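Cellulosome anchoring protein cohesin region (Clostridium thermocellum, PDB 4DH2) binds the type I dockerin of a partner protein through its cohesin domain, a calcium-dependent pairing by which cellulosomal components are docked onto a surface-anchoring protein. Local coordinates at the interface of chains A and B. Numbering follows the deposited sequence. Chains: chain A, Cellulosome anchoring protein cohesin region; chain B, Dockerin type 1.

Contact 1 and contact 2 are neighbouring patches of one cohesin-dockerin interface, their C-alpha centres about 14 Å apart. Both draw on dockerin helix 18-28: its first residue, B:Ile18, serves contact 2, whereas B:Val22, B:Lys25 and B:Arg26 serve contact 1. The cohesin answers with strand residues in contact 2 (48-54, 88-94 and 129-142) and with the loop after strand 88-94 in contact 1. B:Leu64 brings the C-terminal end of helix 54-64 into contact 2, so helices 18-28 and 54-64 both meet the cohesin there. Charged and polar pairing at one patch thus complements mainly apolar packing at the other.

Contact 1: the interface of chains A and B. Residues chain A 96-98; chain B 22, 25-26, 29, 31.
A:Asp96 and B:Lys25 form the charged pair of this patch of the type I cohesin-dockerin interface, where a cohesin loop lies against dockerin helix 18-28 and the loop that follows it. Carboxylate oxygen OD1 of A:Asp96 and side-chain amine nitrogen NZ of B:Lys25 are 2.6 Å apart, a salt bridge that is also a hydrogen bond and uses the anti lone pair of OD1, away from the other oxygen. The lysine reaches it because its chain runs extended beyond CG, meeting the aspartate side chain at about a right angle.

Hydrogen bonding to an uncharged acceptor centres on A:Gln98. Its amide oxygen OE1 accepts from NE of B:Arg26 at 2.8 Å, with 156° at the hydrogen. The oxygen lies nearly in the guanidinium plane, but the donor stands above the carbonyl plane by 39°. NH2 of the same guanidinium adds a weak bond to OE1 at 3.2 Å.

Apolar packing supports the glutamine stem. The bend at chi2 (-64°) turns the amide toward B:Arg26 while CB rests 3.6 Å from CD1 of B:Ile31. CG of A:Gln98 touches CD1 of B:Leu29 at 3.9 Å and also meets the aliphatic CG of B:Arg26. On the helix side, CG1 of B:Val22 lies over one face of the arginine guanidinium, offset toward its rim, and may help to position the donor; it comes within 3.5 Å of OE1 of A:Gln98.

Contact 2: the interface of chains A and B. Residues chain A 48-50, 92, 140; chain B 17-18, 64.
B:Ile18 holds CG1 between its backbone N and carbonyl carbon (chi1 54°), which sets its two branches toward separate parts of the cohesin sheet, and the extended chi2 carries CD1 on toward A:Asn140; A:Asn50 holds CG opposite its own N, carrying its amide out to B:Leu64. This is the strand face of a type I cohesin, met by the first residue of dockerin helix 18-28 and the last of helix 54-64.

The isoleucine branches divide the work. CG2 of B:Ile18 presses on CB of A:Asn50 at 3.3 Å, a tight fit, and lies 3.5 Å from the hydroxyl OG of A:Ser48. CD1 of B:Ile18 approaches the backbone O of A:Asn140 at 3.6 Å and packs against CB of that residue. A:Leu92 and B:Ile18 pass each other in opposite directions, with CD1 of the leucine 4.0 Å from CG2 of the isoleucine.

The polar link joins amide ND2 of A:Asn50 to the backbone O of B:Leu64 at 3.0 Å, with 154° at the hydrogen. ND2 stands 46° above the carbonyl plane of B:Leu64, so the bond does not follow a lone pair. Supplying this donor gives a partner to a carbonyl at the C-terminal end of helix 54-64. The leucine side chain crosses obliquely past the oxygen end of the same amide, offset to one side of its plane, with CD2 of B:Leu64 3.7 Å from OD1 of A:Asn50.

Contact 1: the interface of chains A and B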
loop_
_atom_site.group_PDB
_atom_site.type_symbol
_atom_site.label_atom_id
_atom_site.label_comp_id
_atom_site.label_asym_id
_atom_site.label_seq_id
_atom_site.Cartn_x
_atom_site.Cartn_y
_atom_site.Cartn_z
ATOM N N ASP A 96 -1.967 -12.624 6.692
ATOM C CA ASP A 96 -3.302 -12.632 7.272
ATOM C C ASP A 96 -3.508 -13.567 8.456
ATOM O O ASP A 96 -4.279 -13.259 9.349
ATOM C CB ASP A 96 -4.269 -12.987 6.146
ATOM C CG ASP A 96 -5.723 -12.897 6.550
ATOM O OD1 ASP A 96 -6.185 -11.826 7.016
ATOM O OD2 ASP A 96 -6.408 -13.935 6.402
ATOM N N LYS A 97 -2.802 -14.684 8.468
ATOM C CA LYS A 97 -3.007 -15.684 9.514
ATOM C C LYS A 97 -2.224 -15.407 10.787
ATOM O O LYS A 97 -2.484 -16.034 11.835
ATOM C CB LYS A 97 -2.677 -17.063 8.979
ATOM C CG LYS A 97 -3.616 -17.471 7.869
ATOM C CD LYS A 97 -3.190 -18.770 7.214
ATOM C CE LYS A 97 -4.191 -19.180 6.147
ATOM N NZ LYS A 97 -5.579 -19.194 6.690
ATOM N N GLN A 98 -1.291 -14.451 10.724
ATOM C CA GLN A 98 -0.665 -13.936 11.929
ATOM C C GLN A 98 0.128 -14.924 12.746
ATOM O O GLN A 98 0.185 -14.781 13.963
ATOM C CB GLN A 98 -1.696 -13.302 12.849
ATOM C CG GLN A 98 -2.555 -12.248 12.166
ATOM C CD GLN A 98 -1.748 -11.046 11.705
ATOM O OE1 GLN A 98 -0.693 -10.733 12.263
ATOM N NE2 GLN A 98 -2.245 -10.363 10.675
ATOM N N VAL B 22 -3.151 -4.910 11.822
ATOM C CA VAL B 22 -2.580 -6.160 12.310
ATOM C C VAL B 22 -3.119 -6.492 13.698
ATOM O O VAL B 22 -3.519 -7.654 13.964
ATOM C CB VAL B 22 -1.046 -6.060 12.358
ATOM C CG1 VAL B 22 -0.458 -7.286 12.993
ATOM C CG2 VAL B 22 -0.488 -5.886 10.910
ATOM N N LYS B 25 -6.759 -7.735 13.434
ATOM C CA LYS B 25 -6.734 -9.130 12.976
ATOM C C LYS B 25 -6.360 -10.085 14.085
ATOM O O LYS B 25 -7.026 -11.143 14.265
ATOM C CB LYS B 25 -5.787 -9.308 11.782
ATOM C CG LYS B 25 -6.414 -8.953 10.438
ATOM C CD LYS B 25 -5.575 -9.529 9.291
ATOM C CE LYS B 25 -6.045 -9.110 7.874
ATOM N NZ LYS B 25 -5.076 -9.534 6.741
ATOM N N ARG B 26 -5.298 -9.771 14.822
ATOM C CA ARG B 26 -4.876 -10.651 15.916
ATOM C C ARG B 26 -5.897 -10.694 17.012
ATOM O O ARG B 26 -6.108 -11.718 17.631
ATOM C CB ARG B 26 -3.534 -10.181 16.481
ATOM C CG ARG B 26 -2.431 -10.408 15.468
ATOM C CD ARG B 26 -1.062 -9.923 15.990
ATOM N NE ARG B 26 -0.106 -10.089 14.915
ATOM C CZ ARG B 26 1.159 -9.692 14.957
ATOM N NH1 ARG B 26 1.626 -9.142 16.062
ATOM N NH2 ARG B 26 1.937 -9.863 13.901
ATOM N N LEU B 29 -8.752 -12.921 15.989
ATOM C CA LEU B 29 -8.288 -14.306 16.010
ATOM C C LEU B 29 -8.011 -14.811 17.402
ATOM O O LEU B 29 -7.731 -15.989 17.600
ATOM C CB LEU B 29 -7.019 -14.457 15.178
ATOM C CG LEU B 29 -7.203 -14.288 13.691
ATOM C CD1 LEU B 29 -5.837 -14.165 13.011
ATOM C CD2 LEU B 29 -7.969 -15.497 13.140
ATOM N N ILE B 31 -5.448 -14.075 18.896
ATOM C CA ILE B 31 -3.994 -14.182 19.035
ATOM C C ILE B 31 -3.508 -13.217 20.110
ATOM O O ILE B 31 -2.509 -13.472 20.790
ATOM C CB ILE B 31 -3.281 -13.987 17.673
ATOM C CG1 ILE B 31 -3.372 -15.309 16.897
ATOM C CG2 ILE B 31 -1.817 -13.588 17.900
ATOM C CD1 ILE B 31 -3.130 -15.229 15.478
#

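Contact 2: the interface of chains A and B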
loop_
_atom_site.group_PDB
_atom_site.type_symbol
_atom_site.label_atom_id
_atom_site.label_comp_id
_atom_site.label_asym_id
_atom_site.label_seq_id
_atom_site.Cartn_x
_atom_site.Cartn_y
_atom_site.Cartn_z
ATOM N N SER A 48 3.527 -6.592 7.394
ATOM C CA SER A 48 2.518 -5.802 6.726
ATOM C C SER A 48 3.140 -4.550 6.107
ATOM O O SER A 48 4.106 -3.995 6.651
ATOM C CB SER A 48 1.450 -5.370 7.711
ATOM O OG SER A 48 0.473 -4.531 7.099
ATOM N N PHE A 49 2.557 -4.104 5.004
ATOM C CA PHE A 49 2.936 -2.802 4.465
ATOM C C PHE A 49 1.785 -2.160 3.773
ATOM O O PHE A 49 0.854 -2.831 3.315
ATOM C CB PHE A 49 4.159 -2.889 3.538
ATOM C CG PHE A 49 3.900 -3.564 2.190
ATOM C CD1 PHE A 49 3.299 -2.884 1.145
ATOM C CD2 PHE A 49 4.296 -4.872 1.986
ATOM C CE1 PHE A 49 3.115 -3.503 -0.073
ATOM C CE2 PHE A 49 4.109 -5.495 0.791
ATOM C CZ PHE A 49 3.510 -4.811 -0.252
ATOM N N ASN A 50 1.840 -0.833 3.702
ATOM C CA ASN A 50 0.806 -0.033 3.073
ATOM C C ASN A 50 1.597 1.067 2.383
ATOM O O ASN A 50 2.387 1.780 3.037
ATOM C CB ASN A 50 -0.106 0.443 4.199
ATOM C CG ASN A 50 -1.302 1.290 3.771
ATOM O OD1 ASN A 50 -1.741 2.101 4.577
ATOM N ND2 ASN A 50 -1.855 1.097 2.568
ATOM N N LEU A 92 -1.985 -2.725 0.019
ATOM C CA LEU A 92 -1.989 -3.201 1.387
ATOM C C LEU A 92 -1.638 -4.682 1.408
ATOM O O LEU A 92 -2.296 -5.524 0.753
ATOM C CB LEU A 92 -3.351 -2.971 2.007
ATOM C CG LEU A 92 -3.433 -3.436 3.466
ATOM C CD1 LEU A 92 -2.577 -2.551 4.387
ATOM C CD2 LEU A 92 -4.886 -3.410 3.890
ATOM N N ASN A 140 4.304 2.706 4.875
ATOM C CA ASN A 140 4.394 2.189 6.230
ATOM C C ASN A 140 4.647 0.682 6.159
ATOM O O ASN A 140 3.903 -0.026 5.470
ATOM C CB ASN A 140 3.081 2.393 6.970
ATOM C CG ASN A 140 2.865 3.810 7.406
ATOM O OD1 ASN A 140 3.727 4.416 8.061
ATOM N ND2 ASN A 140 1.698 4.355 7.074
ATOM N N ASN B 17 -3.104 3.127 11.129
ATOM C CA ASN B 17 -2.221 2.623 10.103
ATOM C C ASN B 17 -2.121 1.102 10.211
ATOM O O ASN B 17 -2.941 0.456 10.898
ATOM C CB ASN B 17 -0.820 3.279 10.181
ATOM C CG ASN B 17 -0.101 3.013 11.490
ATOM O OD1 ASN B 17 -0.429 2.074 12.215
ATOM N ND2 ASN B 17 0.896 3.866 11.823
ATOM N N ILE B 18 -1.154 0.523 9.509
ATOM C CA ILE B 18 -1.083 -0.921 9.438
ATOM C C ILE B 18 -0.999 -1.568 10.819
ATOM O O ILE B 18 -1.470 -2.681 10.999
ATOM C CB ILE B 18 0.126 -1.422 8.605
ATOM C CG1 ILE B 18 1.418 -0.792 9.142
ATOM C CG2 ILE B 18 -0.105 -1.116 7.139
ATOM C CD1 ILE B 18 2.648 -1.316 8.531
ATOM N N LEU B 64 -7.387 1.883 4.774
ATOM C CA LEU B 64 -5.960 1.906 4.482
ATOM C C LEU B 64 -5.714 1.862 2.963
ATOM O O LEU B 64 -4.650 2.275 2.502
ATOM C CB LEU B 64 -5.222 0.773 5.188
ATOM C CG LEU B 64 -5.179 0.906 6.710
ATOM C CD1 LEU B 64 -4.508 -0.332 7.287
ATOM C CD2 LEU B 64 -4.457 2.198 7.160
#